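Local coordinates for protein proteasome accessory factor B/C (PafBC) (Paenarthrobacter aurescens, PDB 6SJ9) that probably acts as a transcriptional regulator in the bacterial DNA damage response, using winged helix-turn-helix domains to bind DNA, at residues 202-207 and 233-238; 147-152 and 214-219; 251-256 and 266-271; 281-286 and 397-402. All coordinates share one frame; numbering follows the deposited sequence.

Contact 1: 202-207 and 233-238; sequences GAKRVF and RAELDE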
loop_
_atom_site.group_PDB
_atom_site.type_symbol
_atom_site.label_atom_id
_atom_site.label_comp_id
_atom_site.label_asym_id
_atom_site.label_seq_id
_atom_site.Cartn_x
_atom_site.Cartn_y
_atom_site.Cartn_z
ATOM N N GLY A 202 -18.328 -19.954 -27.480
ATOM C CA GLY A 202 -18.567 -19.085 -28.625
ATOM C C GLY A 202 -19.224 -17.766 -28.274
ATOM O O GLY A 202 -19.899 -17.164 -29.119
ATOM N N ALA A 203 -19.055 -17.303 -27.037
ATOM C CA ALA A 203 -19.605 -16.028 -26.620
ATOM C C ALA A 203 -18.661 -15.389 -25.619
ATOM O O ALA A 203 -17.783 -16.043 -25.042
ATOM C CB ALA A 203 -21.002 -16.174 -26.000
ATOM N N LYS A 204 -18.900 -14.119 -25.361
ATOM C CA LYS A 204 -18.084 -13.454 -24.376
ATOM C C LYS A 204 -18.413 -13.960 -22.978
ATOM O O LYS A 204 -19.537 -14.369 -22.690
ATOM C CB LYS A 204 -18.264 -11.949 -24.527
ATOM C CG LYS A 204 -19.379 -11.350 -23.742
ATOM C CD LYS A 204 -19.742 -9.993 -24.317
ATOM C CE LYS A 204 -21.164 -9.583 -23.916
ATOM N NZ LYS A 204 -21.651 -8.547 -24.865
ATOM N N ARG A 205 -17.406 -13.923 -22.102
ATOM C CA ARG A 205 -17.532 -14.415 -20.734
ATOM C C ARG A 205 -16.621 -13.593 -19.837
ATOM O O ARG A 205 -15.623 -13.018 -20.290
ATOM C CB ARG A 205 -17.161 -15.897 -20.572
ATOM C CG ARG A 205 -18.122 -16.891 -21.208
ATOM C CD ARG A 205 -19.357 -17.000 -20.308
ATOM N NE ARG A 205 -20.343 -17.968 -20.773
ATOM C CZ ARG A 205 -21.039 -17.845 -21.905
ATOM N NH1 ARG A 205 -20.837 -16.791 -22.698
ATOM N NH2 ARG A 205 -21.973 -18.761 -22.233
ATOM N N VAL A 206 -17.029 -13.483 -18.577
ATOM C CA VAL A 206 -16.281 -12.793 -17.551
ATOM C C VAL A 206 -15.801 -13.815 -16.532
ATOM O O VAL A 206 -16.565 -14.688 -16.099
ATOM C CB VAL A 206 -17.121 -11.689 -16.897
ATOM C CG1 VAL A 206 -16.208 -10.823 -16.063
ATOM C CG2 VAL A 206 -17.820 -10.873 -17.957
ATOM N N PHE A 207 -14.524 -13.749 -16.213
ATOM C CA PHE A 207 -13.863 -14.664 -15.303
ATOM C C PHE A 207 -13.306 -13.884 -14.117
ATOM O O PHE A 207 -12.532 -12.943 -14.313
ATOM C CB PHE A 207 -12.722 -15.360 -16.054
ATOM C CG PHE A 207 -13.183 -16.111 -17.276
ATOM C CD1 PHE A 207 -13.735 -17.390 -17.168
ATOM C CD2 PHE A 207 -13.135 -15.512 -18.516
ATOM C CE1 PHE A 207 -14.170 -18.082 -18.292
ATOM C CE2 PHE A 207 -13.532 -16.202 -19.657
ATOM C CZ PHE A 207 -14.055 -17.477 -19.546
ATOM N N ARG A 233 -15.601 -1.181 -20.422
ATOM C CA ARG A 233 -16.281 -0.558 -19.289
ATOM C C ARG A 233 -17.754 -0.951 -19.234
ATOM O O ARG A 233 -18.295 -1.200 -18.150
ATOM C CB ARG A 233 -16.108 0.960 -19.357
ATOM C CG ARG A 233 -16.906 1.746 -18.320
ATOM C CD ARG A 233 -16.763 3.244 -18.565
ATOM N NE ARG A 233 -17.547 4.045 -17.634
ATOM C CZ ARG A 233 -17.407 5.360 -17.494
ATOM N NH1 ARG A 233 -16.506 6.012 -18.223
ATOM N NH2 ARG A 233 -18.158 6.019 -16.625
ATOM N N ALA A 234 -18.421 -1.003 -20.391
ATOM C CA ALA A 234 -19.824 -1.401 -20.416
ATOM C C ALA A 234 -19.988 -2.876 -20.075
ATOM O O ALA A 234 -20.978 -3.262 -19.438
ATOM C CB ALA A 234 -20.435 -1.109 -21.787
ATOM N N GLU A 235 -19.028 -3.711 -20.487
ATOM C CA GLU A 235 -19.108 -5.139 -20.193
ATOM C C GLU A 235 -18.987 -5.408 -18.691
ATOM O O GLU A 235 -19.734 -6.224 -18.131
ATOM C CB GLU A 235 -18.011 -5.874 -20.962
ATOM C CG GLU A 235 -18.153 -7.352 -20.905
ATOM C CD GLU A 235 -19.443 -7.784 -21.554
ATOM O OE1 GLU A 235 -19.775 -7.235 -22.635
ATOM O OE2 GLU A 235 -20.125 -8.658 -20.982
ATOM N N LEU A 236 -18.064 -4.707 -18.024
ATOM C CA LEU A 236 -17.811 -4.906 -16.603
ATOM C C LEU A 236 -18.880 -4.228 -15.738
ATOM O O LEU A 236 -19.294 -4.778 -14.708
ATOM C CB LEU A 236 -16.418 -4.364 -16.257
ATOM C CG LEU A 236 -15.109 -4.982 -16.779
ATOM C CD1 LEU A 236 -14.071 -3.896 -17.104
ATOM C CD2 LEU A 236 -14.527 -5.944 -15.750
ATOM N N ASP A 237 -19.362 -3.051 -16.167
ATOM C CA ASP A 237 -20.478 -2.398 -15.488
ATOM C C ASP A 237 -21.694 -3.308 -15.392
ATOM O O ASP A 237 -22.424 -3.256 -14.398
ATOM C CB ASP A 237 -20.870 -1.104 -16.224
ATOM C CG ASP A 237 -19.979 0.099 -15.873
ATOM O OD1 ASP A 237 -19.070 -0.039 -15.023
ATOM O OD2 ASP A 237 -20.199 1.189 -16.458
ATOM N N GLU A 238 -21.925 -4.162 -16.389
ATOM C CA GLU A 238 -23.058 -5.072 -16.271
ATOM C C GLU A 238 -22.860 -6.103 -15.155
ATOM O O GLU A 238 -23.817 -6.766 -14.758
ATOM C CB GLU A 238 -23.358 -5.727 -17.626
ATOM C CG GLU A 238 -24.649 -6.532 -17.585
ATOM C CD GLU A 238 -25.173 -6.974 -18.941
ATOM O OE1 GLU A 238 -24.547 -6.654 -19.985
ATOM O OE2 GLU A 238 -26.274 -7.583 -18.942
#
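K204 and E235 meet head-on from the two sides of a gap between strand and helix; the nearest CA pair, V206 and L236, lies 8.1 Å apart. Packing is close only where the lysine tail lies along the carboxylate: K204 CE comes to 3.0 Å from E235 OE1, and K204 NZ, in a salt bridge to the same OE1 at 3.2 Å, is no closer than this methylene. CE also touches OE2, so methylenes as well as charge meet the acid. The bend of E235 about its CB-CG bond (chi2 63°) turns the carboxylate toward a lysine chain that is extended beyond CG.

The strand 203-208 belongs to the WYL domain, whose core is an Sm-like curled antiparallel sheet; at its start G202 and A203 form a G1 beta bulge opposite D198. The helix 232-237 lies beside this sheet, with the D237 carboxylate salt-bridged to R188 of strand 175-188.

Beyond the ion pair the fit slackens. V206 CG2 gets no closer than 4.4 Å to E235 OE2, and V206 leans instead on Y193 and L239. K204 lies at the exposed margin, where a second acid, E238 OE1, stays 6.0 Å from K204 NZ.

Contact 2: 147-152 and 214-219; sequences GQAFDD and TAISVL
A149 and D152, one turn apart on helix 147-159, pack against I216 and V218 of the segment running into strand 217-218, joining the helix to an edge of the Sm-like sheet of the WYL domain. The nearest CA atoms, A149 and I216, are 5.9 Å apart, close enough for the methyl of A149 to meet a branch tip: A149 CB lies 3.9 Å from I216 CD1.

I216 sets CG1 anti to its carbonyl carbon (chi1 -64°), which, with the extended chi2, sends CD1 to A149 while its CB and CG2 face D152. The D152 and I216 side chains pass alongside one another, pointing opposite ways, CB to CB at 3.9 Å. D152 carries its carboxylate beside its own backbone N (chi1 -71°). There Q148 NE2 donates to D152 OD1 at 3.1 Å, in the amide plane but from above the carboxylate plane, and R594 forms a salt bridge with OD2. That oxygen also nears the acceptor I216 O, so the arginine charge probably offsets the crowding of oxygens. An alanine in place of this aspartate would keep the CB contacts but would probably leave R594 without this counter-charge and the Q148 amide free to turn. Farther along, V218 CG2 rests 3.8 Å from D152 CB.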
loop_
_atom_site.group_PDB
_atom_site.type_symbol
_atom_site.label_atom_id
_atom_site.label_comp_id
_atom_site.label_asym_id
_atom_site.label_seq_id
_atom_site.Cartn_x
_atom_site.Cartn_y
_atom_site.Cartn_z
ATOM N N GLY A 147 0.669 -11.283 -9.574
ATOM C CA GLY A 147 1.444 -10.553 -10.567
ATOM C C GLY A 147 1.659 -11.345 -11.855
ATOM O O GLY A 147 1.637 -10.773 -12.949
ATOM N N GLN A 148 1.867 -12.666 -11.738
ATOM C CA GLN A 148 2.152 -13.503 -12.903
ATOM C C GLN A 148 0.928 -13.613 -13.834
ATOM O O GLN A 148 1.046 -13.453 -15.051
ATOM C CB GLN A 148 2.612 -14.901 -12.459
ATOM C CG GLN A 148 3.075 -15.703 -13.673
ATOM C CD GLN A 148 4.326 -15.072 -14.306
ATOM O OE1 GLN A 148 5.302 -14.751 -13.603
ATOM N NE2 GLN A 148 4.281 -14.832 -15.624
ATOM N N ALA A 149 -0.250 -13.867 -13.270
ATOM C CA ALA A 149 -1.475 -13.965 -14.066
ATOM C C ALA A 149 -1.766 -12.651 -14.759
ATOM O O ALA A 149 -2.200 -12.610 -15.931
ATOM C CB ALA A 149 -2.652 -14.365 -13.175
ATOM N N PHE A 150 -1.499 -11.560 -14.057
ATOM C CA PHE A 150 -1.614 -10.260 -14.681
ATOM C C PHE A 150 -0.647 -10.133 -15.835
ATOM O O PHE A 150 -1.019 -9.633 -16.908
ATOM C CB PHE A 150 -1.357 -9.158 -13.668
ATOM C CG PHE A 150 -2.241 -7.991 -13.845
ATOM C CD1 PHE A 150 -1.882 -6.978 -14.682
ATOM C CD2 PHE A 150 -3.442 -7.919 -13.154
ATOM C CE1 PHE A 150 -2.721 -5.900 -14.867
ATOM C CE2 PHE A 150 -4.296 -6.845 -13.306
ATOM C CZ PHE A 150 -3.926 -5.832 -14.179
ATOM N N ASP A 151 0.646 -10.443 -15.586
ATOM C CA ASP A 151 1.627 -10.363 -16.658
ATOM C C ASP A 151 1.224 -11.234 -17.849
ATOM O O ASP A 151 1.455 -10.847 -18.995
ATOM C CB ASP A 151 3.027 -10.760 -16.196
ATOM C CG ASP A 151 3.659 -9.746 -15.179
ATOM O OD1 ASP A 151 3.149 -8.611 -14.987
ATOM O OD2 ASP A 151 4.720 -10.091 -14.593
ATOM N N ASP A 152 0.617 -12.398 -17.593
ATOM C CA ASP A 152 0.337 -13.333 -18.688
ATOM C C ASP A 152 -0.815 -12.849 -19.557
ATOM O O ASP A 152 -0.718 -12.874 -20.793
ATOM C CB ASP A 152 0.042 -14.726 -18.138
ATOM C CG ASP A 152 1.271 -15.374 -17.597
ATOM O OD1 ASP A 152 2.399 -15.126 -18.125
ATOM O OD2 ASP A 152 1.103 -16.196 -16.693
ATOM N N THR A 214 -5.369 -22.351 -11.966
ATOM C CA THR A 214 -4.022 -22.520 -12.499
ATOM C C THR A 214 -3.364 -21.177 -12.762
ATOM O O THR A 214 -3.981 -20.112 -12.681
ATOM C CB THR A 214 -4.031 -23.268 -13.823
ATOM O OG1 THR A 214 -4.379 -22.334 -14.844
ATOM C CG2 THR A 214 -5.056 -24.370 -13.817
ATOM N N ALA A 215 -2.097 -21.247 -13.139
ATOM C CA ALA A 215 -1.520 -20.144 -13.869
ATOM C C ALA A 215 -2.083 -20.145 -15.291
ATOM O O ALA A 215 -2.664 -21.121 -15.775
ATOM C CB ALA A 215 0.013 -20.225 -13.869
ATOM N N ILE A 216 -1.971 -19.004 -15.932
ATOM C CA ILE A 216 -2.475 -18.852 -17.284
ATOM C C ILE A 216 -1.413 -19.357 -18.243
ATOM O O ILE A 216 -0.268 -18.913 -18.195
ATOM C CB ILE A 216 -2.809 -17.374 -17.522
ATOM C CG1 ILE A 216 -3.963 -16.998 -16.562
ATOM C CG2 ILE A 216 -3.037 -17.080 -18.995
ATOM C CD1 ILE A 216 -4.296 -15.597 -16.537
ATOM N N SER A 217 -1.785 -20.266 -19.129
ATOM C CA SER A 217 -0.886 -20.629 -20.220
ATOM C C SER A 217 -1.211 -19.789 -21.475
ATOM O O SER A 217 -2.340 -19.841 -22.009
ATOM C CB SER A 217 -0.924 -22.135 -20.453
ATOM O OG SER A 217 -2.129 -22.564 -21.024
ATOM N N VAL A 218 -0.241 -18.967 -21.884
ATOM C CA VAL A 218 -0.331 -18.140 -23.077
ATOM C C VAL A 218 0.011 -18.987 -24.305
ATOM O O VAL A 218 1.146 -19.451 -24.440
ATOM C CB VAL A 218 0.615 -16.955 -22.958
ATOM C CG1 VAL A 218 0.436 -15.991 -24.154
ATOM C CG2 VAL A 218 0.323 -16.169 -21.674
ATOM N N LEU A 219 -0.943 -19.128 -25.250
ATOM C CA LEU A 219 -0.706 -19.974 -26.442
ATOM C C LEU A 219 0.001 -19.158 -27.528
ATOM O O LEU A 219 -0.609 -18.651 -28.492
ATOM C CB LEU A 219 -2.019 -20.540 -26.954
ATOM C CG LEU A 219 -2.819 -21.197 -25.822
ATOM C CD1 LEU A 219 -4.063 -21.868 -26.426
ATOM C CD2 LEU A 219 -1.904 -22.259 -25.079
#

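Contact 3: 251-256 and 266-271; sequences IDKDKL and LQDAPD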
loop_
_atom_site.group_PDB
_atom_site.type_symbol
_atom_site.label_atom_id
_atom_site.label_comp_id
_atom_site.label_asym_id
_atom_site.label_seq_id
_atom_site.Cartn_x
_atom_site.Cartn_y
_atom_site.Cartn_z
ATOM N N ILE A 251 -11.453 -17.282 17.004
ATOM C CA ILE A 251 -10.177 -16.577 16.992
ATOM C C ILE A 251 -9.625 -16.444 18.409
ATOM O O ILE A 251 -10.376 -16.375 19.384
ATOM C CB ILE A 251 -10.310 -15.171 16.372
ATOM C CG1 ILE A 251 -11.275 -14.327 17.200
ATOM C CG2 ILE A 251 -10.811 -15.244 14.946
ATOM C CD1 ILE A 251 -11.377 -12.908 16.705
ATOM N N ASP A 252 -8.297 -16.436 18.518
ATOM C CA ASP A 252 -7.633 -16.226 19.802
ATOM C C ASP A 252 -7.951 -14.833 20.344
ATOM O O ASP A 252 -7.938 -13.840 19.606
ATOM C CB ASP A 252 -6.123 -16.376 19.650
ATOM C CG ASP A 252 -5.713 -17.776 19.239
ATOM O OD1 ASP A 252 -6.599 -18.651 19.124
ATOM O OD2 ASP A 252 -4.505 -17.997 19.015
ATOM N N LYS A 253 -8.194 -14.753 21.649
ATOM C CA LYS A 253 -8.445 -13.465 22.281
ATOM C C LYS A 253 -7.250 -12.538 22.140
ATOM O O LYS A 253 -6.101 -12.976 22.078
ATOM C CB LYS A 253 -8.770 -13.656 23.757
ATOM C CG LYS A 253 -10.151 -14.216 23.984
ATOM C CD LYS A 253 -10.506 -14.248 25.433
ATOM C CE LYS A 253 -11.948 -14.710 25.630
ATOM N NZ LYS A 253 -12.929 -13.582 25.679
ATOM N N ASP A 254 -7.540 -11.247 21.996
ATOM C CA ASP A 254 -6.526 -10.202 21.867
ATOM C C ASP A 254 -5.671 -10.338 20.605
ATOM O O ASP A 254 -4.565 -9.788 20.545
ATOM C CB ASP A 254 -5.641 -10.133 23.113
ATOM C CG ASP A 254 -6.445 -9.885 24.377
ATOM O OD1 ASP A 254 -7.142 -8.851 24.417
ATOM O OD2 ASP A 254 -6.395 -10.715 25.316
ATOM N N LYS A 255 -6.154 -11.041 19.579
ATOM C CA LYS A 255 -5.417 -11.186 18.328
ATOM C C LYS A 255 -6.293 -10.812 17.137
ATOM O O LYS A 255 -7.521 -10.760 17.225
ATOM C CB LYS A 255 -4.882 -12.609 18.144
ATOM C CG LYS A 255 -3.804 -13.000 19.128
ATOM C CD LYS A 255 -2.592 -12.085 18.959
ATOM C CE LYS A 255 -1.305 -12.886 18.970
ATOM N NZ LYS A 255 -1.326 -13.823 20.124
ATOM N N LEU A 256 -5.632 -10.531 16.012
ATOM C CA LEU A 256 -6.305 -10.310 14.737
ATOM C C LEU A 256 -7.177 -9.049 14.800
ATOM O O LEU A 256 -8.409 -9.080 14.690
ATOM C CB LEU A 256 -7.123 -11.548 14.357
ATOM C CG LEU A 256 -6.411 -12.898 14.503
ATOM C CD1 LEU A 256 -7.230 -14.002 13.873
ATOM C CD2 LEU A 256 -5.025 -12.855 13.903
ATOM N N LEU A 266 -19.771 -10.672 18.495
ATOM C CA LEU A 266 -18.668 -11.203 19.278
ATOM C C LEU A 266 -19.206 -11.839 20.545
ATOM O O LEU A 266 -20.089 -11.275 21.193
ATOM C CB LEU A 266 -17.693 -10.088 19.665
ATOM C CG LEU A 266 -16.195 -10.365 19.812
ATOM C CD1 LEU A 266 -15.563 -9.348 20.742
ATOM C CD2 LEU A 266 -15.925 -11.751 20.305
ATOM N N GLN A 267 -18.684 -13.017 20.883
ATOM C CA GLN A 267 -19.036 -13.711 22.120
ATOM C C GLN A 267 -17.921 -14.705 22.404
ATOM O O GLN A 267 -17.081 -14.980 21.540
ATOM C CB GLN A 267 -20.366 -14.471 22.057
ATOM C CG GLN A 267 -20.303 -15.774 21.263
ATOM C CD GLN A 267 -21.659 -16.446 21.069
ATOM O OE1 GLN A 267 -22.712 -15.867 21.361
ATOM N NE2 GLN A 267 -21.633 -17.696 20.599
ATOM N N ASP A 268 -17.897 -15.220 23.630
ATOM C CA ASP A 268 -16.907 -16.230 23.968
ATOM C C ASP A 268 -17.175 -17.530 23.221
ATOM O O ASP A 268 -18.318 -17.886 22.926
ATOM C CB ASP A 268 -16.862 -16.491 25.475
ATOM C CG ASP A 268 -15.976 -15.494 26.213
ATOM O OD1 ASP A 268 -15.100 -14.888 25.560
ATOM O OD2 ASP A 268 -16.136 -15.330 27.442
ATOM N N ALA A 269 -16.090 -18.204 22.862
ATOM C CA ALA A 269 -16.165 -19.459 22.123
ATOM C C ALA A 269 -16.665 -20.570 23.045
ATOM O O ALA A 269 -16.328 -20.586 24.236
ATOM C CB ALA A 269 -14.805 -19.839 21.534
ATOM N N PRO A 270 -17.485 -21.496 22.535
ATOM C CA PRO A 270 -18.138 -22.476 23.424
ATOM C C PRO A 270 -17.202 -23.272 24.328
ATOM O O PRO A 270 -17.527 -23.423 25.512
ATOM C CB PRO A 270 -18.860 -23.397 22.431
ATOM C CG PRO A 270 -19.133 -22.531 21.247
ATOM C CD PRO A 270 -17.974 -21.584 21.148
ATOM N N ASP A 271 -16.060 -23.776 23.840
ATOM C CA ASP A 271 -15.266 -24.680 24.676
ATOM C C ASP A 271 -13.806 -24.259 24.837
ATOM O O ASP A 271 -13.182 -24.531 25.867
ATOM C CB ASP A 271 -15.328 -26.110 24.132
ATOM C CG ASP A 271 -15.755 -27.115 25.193
ATOM O OD1 ASP A 271 -15.304 -26.997 26.353
ATOM O OD2 ASP A 271 -16.552 -28.019 24.872
#
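The ammonium nitrogen of K253 is gripped by two carboxylates: D268 OD1, modelled 2.5 Å from K253 NZ, and D276, which forms a second salt bridge with it. The first distance is so short that its exact value is doubtful, but the pairing is clear: NZ meets the syn lone pair of D268 OD1, while D268 OD2 stays 4.1 Å from NZ. The two side chains run nearly perpendicular to each other. K253 runs out extended as far as CE and then bends (chi4 -92°), and this last rotation turns NZ onto the acid; K253 CE follows at 3.2 Å from D268 OD1.

The backbones are well separated, with the CA atoms of K253 and D268 9.1 Å apart, because a strand lies between them. In the ferredoxin-like fold of the WCX domain the sheet order is 2-3-1-4, so the first strand, 245-252, and the second, 263-268, flank the third, 275-282, and D276 sits on that middle strand. Backbone bonds from K253 to G274 and from A269 to R275 tie both segments to this part of the chain.

K253 stands in a type II turn from D252 to K255, in which D254 has positive phi (64°). The carboxylates of D268 and D276 approach each other closely, and the lysine charge would be expected to screen them. A methionine in place of K253 would probably leave these two acids facing each other without their shared counter-charge. The pair lies at the surface, where D268 is exposed.

Contact 4: 281-286 and 397-402; sequences DFRDPE and YPDDLL
R283 and D399 hold the closest CA pair of the two segments, and even this pair is 11.9 Å apart, so the backbones do not touch. Residues 281-286 pass from the end of strand 275-282 into helix 285-294 through R283 and D284. D284 takes the N-cap position, its OD1 accepting from E286 N at 3.0 Å with the donor above the carboxylate plane, while P285 opens the helix. Residues 397-402 are an irregular loop between helix 378-389 and strand 404-407.

The long R283 side chain covers most of the span. It extends through CB, CG and CD, then bends at chi3 (-76°), and its NH2 reaches D399 OD1 at 3.3 Å. The oxygen lies at the edge of the guanidinium, in its plane, yet the carboxylate is turned 79° against that plane, so a two-pronged pairing is not formed: D399 OD2 remains 4.1 Å from R283 NH2. With an N-H...O angle of 134°, the hydrogen bond within this salt bridge is weak.

The link crosses a domain boundary, from the ferredoxin-like WCX domain to the PafC helix-turn-helix domain. R283 has a stronger partner in E241, which binds NH1, and its side chain also touches L242 and V244; D399 leans on L393. On the loop side P398 CD sits 3.5 Å above one face of the Y397 ring, toward its rim, and Y397 OH bonds to S98 O of helix 95-118.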
loop_
_atom_site.group_PDB
_atom_site.type_symbol
_atom_site.label_atom_id
_atom_site.label_comp_id
_atom_site.label_asym_id
_atom_site.label_seq_id
_atom_site.Cartn_x
_atom_site.Cartn_y
_atom_site.Cartn_z
ATOM N N ASP A 281 -18.815 -10.483 7.637
ATOM C CA ASP A 281 -19.404 -10.503 6.314
ATOM C C ASP A 281 -18.301 -10.559 5.280
ATOM O O ASP A 281 -17.302 -9.847 5.388
ATOM C CB ASP A 281 -20.278 -9.270 6.085
ATOM C CG ASP A 281 -21.537 -9.268 6.957
ATOM O OD1 ASP A 281 -22.166 -10.342 7.084
ATOM O OD2 ASP A 281 -21.879 -8.207 7.528
ATOM N N PHE A 282 -18.500 -11.395 4.266
ATOM C CA PHE A 282 -17.591 -11.445 3.133
ATOM C C PHE A 282 -18.443 -11.736 1.911
ATOM O O PHE A 282 -19.574 -12.217 2.033
ATOM C CB PHE A 282 -16.517 -12.518 3.316
ATOM C CG PHE A 282 -17.051 -13.927 3.184
ATOM C CD1 PHE A 282 -17.751 -14.509 4.217
ATOM C CD2 PHE A 282 -16.806 -14.680 2.038
ATOM C CE1 PHE A 282 -18.239 -15.804 4.101
ATOM C CE2 PHE A 282 -17.276 -15.984 1.922
ATOM C CZ PHE A 282 -17.991 -16.546 2.949
ATOM N N ARG A 283 -17.898 -11.422 0.729
ATOM C CA ARG A 283 -18.536 -11.744 -0.547
ATOM C C ARG A 283 -17.822 -12.888 -1.255
ATOM O O ARG A 283 -18.465 -13.891 -1.574
ATOM C CB ARG A 283 -18.683 -10.502 -1.448
ATOM C CG ARG A 283 -19.550 -9.431 -0.778
ATOM C CD ARG A 283 -19.740 -8.127 -1.551
ATOM N NE ARG A 283 -18.588 -7.224 -1.523
ATOM C CZ ARG A 283 -18.682 -5.894 -1.493
ATOM N NH1 ARG A 283 -19.884 -5.319 -1.421
ATOM N NH2 ARG A 283 -17.580 -5.142 -1.491
ATOM N N ASP A 284 -16.513 -12.760 -1.516
ATOM C CA ASP A 284 -15.747 -13.792 -2.214
ATOM C C ASP A 284 -15.020 -14.670 -1.211
ATOM O O ASP A 284 -14.143 -14.175 -0.489
ATOM C CB ASP A 284 -14.742 -13.146 -3.177
ATOM C CG ASP A 284 -13.915 -14.186 -3.996
ATOM O OD1 ASP A 284 -14.093 -15.421 -3.848
ATOM O OD2 ASP A 284 -13.122 -13.751 -4.853
ATOM N N PRO A 285 -15.307 -15.971 -1.171
ATOM C CA PRO A 285 -14.636 -16.842 -0.196
ATOM C C PRO A 285 -13.162 -17.058 -0.466
ATOM O O PRO A 285 -12.434 -17.363 0.484
ATOM C CB PRO A 285 -15.418 -18.163 -0.285
ATOM C CG PRO A 285 -16.152 -18.092 -1.556
ATOM C CD PRO A 285 -16.378 -16.660 -1.897
ATOM N N GLU A 286 -12.691 -16.915 -1.710
ATOM C CA GLU A 286 -11.257 -17.033 -1.928
ATOM C C GLU A 286 -10.540 -15.855 -1.309
ATOM O O GLU A 286 -9.439 -16.004 -0.778
ATOM C CB GLU A 286 -10.910 -17.146 -3.414
ATOM C CG GLU A 286 -11.327 -18.475 -3.950
ATOM C CD GLU A 286 -10.628 -19.588 -3.204
ATOM O OE1 GLU A 286 -9.434 -19.408 -2.841
ATOM O OE2 GLU A 286 -11.276 -20.637 -2.967
ATOM N N TYR A 397 -8.442 1.685 3.411
ATOM C CA TYR A 397 -8.761 2.222 2.089
ATOM C C TYR A 397 -10.057 1.546 1.632
ATOM O O TYR A 397 -10.130 0.312 1.644
ATOM C CB TYR A 397 -7.633 1.944 1.077
ATOM C CG TYR A 397 -7.831 2.710 -0.229
ATOM C CD1 TYR A 397 -7.419 4.037 -0.348
ATOM C CD2 TYR A 397 -8.522 2.142 -1.304
ATOM C CE1 TYR A 397 -7.632 4.754 -1.524
ATOM C CE2 TYR A 397 -8.746 2.856 -2.483
ATOM C CZ TYR A 397 -8.309 4.173 -2.581
ATOM O OH TYR A 397 -8.536 4.901 -3.740
ATOM N N PRO A 398 -11.072 2.278 1.178
ATOM C CA PRO A 398 -12.371 1.643 0.872
ATOM C C PRO A 398 -12.373 0.860 -0.435
ATOM O O PRO A 398 -11.686 1.214 -1.396
ATOM C CB PRO A 398 -13.333 2.829 0.783
ATOM C CG PRO A 398 -12.429 4.072 0.830
ATOM C CD PRO A 398 -11.020 3.687 0.775
ATOM N N ASP A 399 -13.217 -0.186 -0.479
ATOM C CA ASP A 399 -13.207 -1.139 -1.591
ATOM C C ASP A 399 -14.089 -0.717 -2.763
ATOM O O ASP A 399 -14.038 -1.356 -3.819
ATOM C CB ASP A 399 -13.640 -2.543 -1.121
ATOM C CG ASP A 399 -15.009 -2.553 -0.462
ATOM O OD1 ASP A 399 -16.010 -2.273 -1.157
ATOM O OD2 ASP A 399 -15.089 -2.818 0.754
ATOM N N ASP A 400 -14.921 0.301 -2.588
ATOM C CA ASP A 400 -15.892 0.725 -3.591
ATOM C C ASP A 400 -15.541 2.096 -4.157
ATOM O O ASP A 400 -16.417 2.938 -4.347
ATOM C CB ASP A 400 -17.308 0.720 -3.007
ATOM C CG ASP A 400 -17.413 1.443 -1.643
ATOM O OD1 ASP A 400 -16.487 2.194 -1.266
ATOM O OD2 ASP A 400 -18.453 1.280 -0.959
ATOM N N LEU A 401 -14.255 2.371 -4.358
ATOM C CA LEU A 401 -13.824 3.674 -4.856
ATOM C C LEU A 401 -13.338 3.719 -6.312
ATOM O O LEU A 401 -13.603 4.710 -6.994
ATOM C CB LEU A 401 -12.725 4.202 -3.917
ATOM C CG LEU A 401 -12.511 5.690 -3.620
ATOM C CD1 LEU A 401 -13.824 6.380 -3.292
ATOM C CD2 LEU A 401 -11.481 5.915 -2.493
ATOM N N LEU A 402 -12.609 2.703 -6.815
ATOM C CA LEU A 402 -12.007 2.728 -8.158
ATOM C C LEU A 402 -12.570 1.667 -9.098
ATOM O O LEU A 402 -12.440 0.466 -8.838
ATOM C CB LEU A 402 -10.492 2.566 -8.082
ATOM C CG LEU A 402 -9.854 3.800 -7.465
ATOM C CD1 LEU A 402 -8.394 3.801 -7.685
ATOM C CD2 LEU A 402 -10.482 5.026 -8.057
#

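In the fold
From the N terminus, helix 147-159 opens contact 2, and strand 203-208 opens contact 1 before residues 214-219 close contact 2; contact 1 then closes at helix 232-237. The two therefore cross along the chain, both reach the curled WYL sheet, and their centres lie about 19 Å apart. Contact 3 follows in series, closing a loop of only nine residues within the WCX domain. Contact 4 opens after it on strand 275-282 of the same four-stranded sheet and closes after 110 intervening residues in the PafC helix-turn-helix domain. Its centre is about 24 Å from that of contact 3. Contacts 2 and 3 stay within one domain each, contact 1 joins sheet to short helix, and contact 4 ties two domains together.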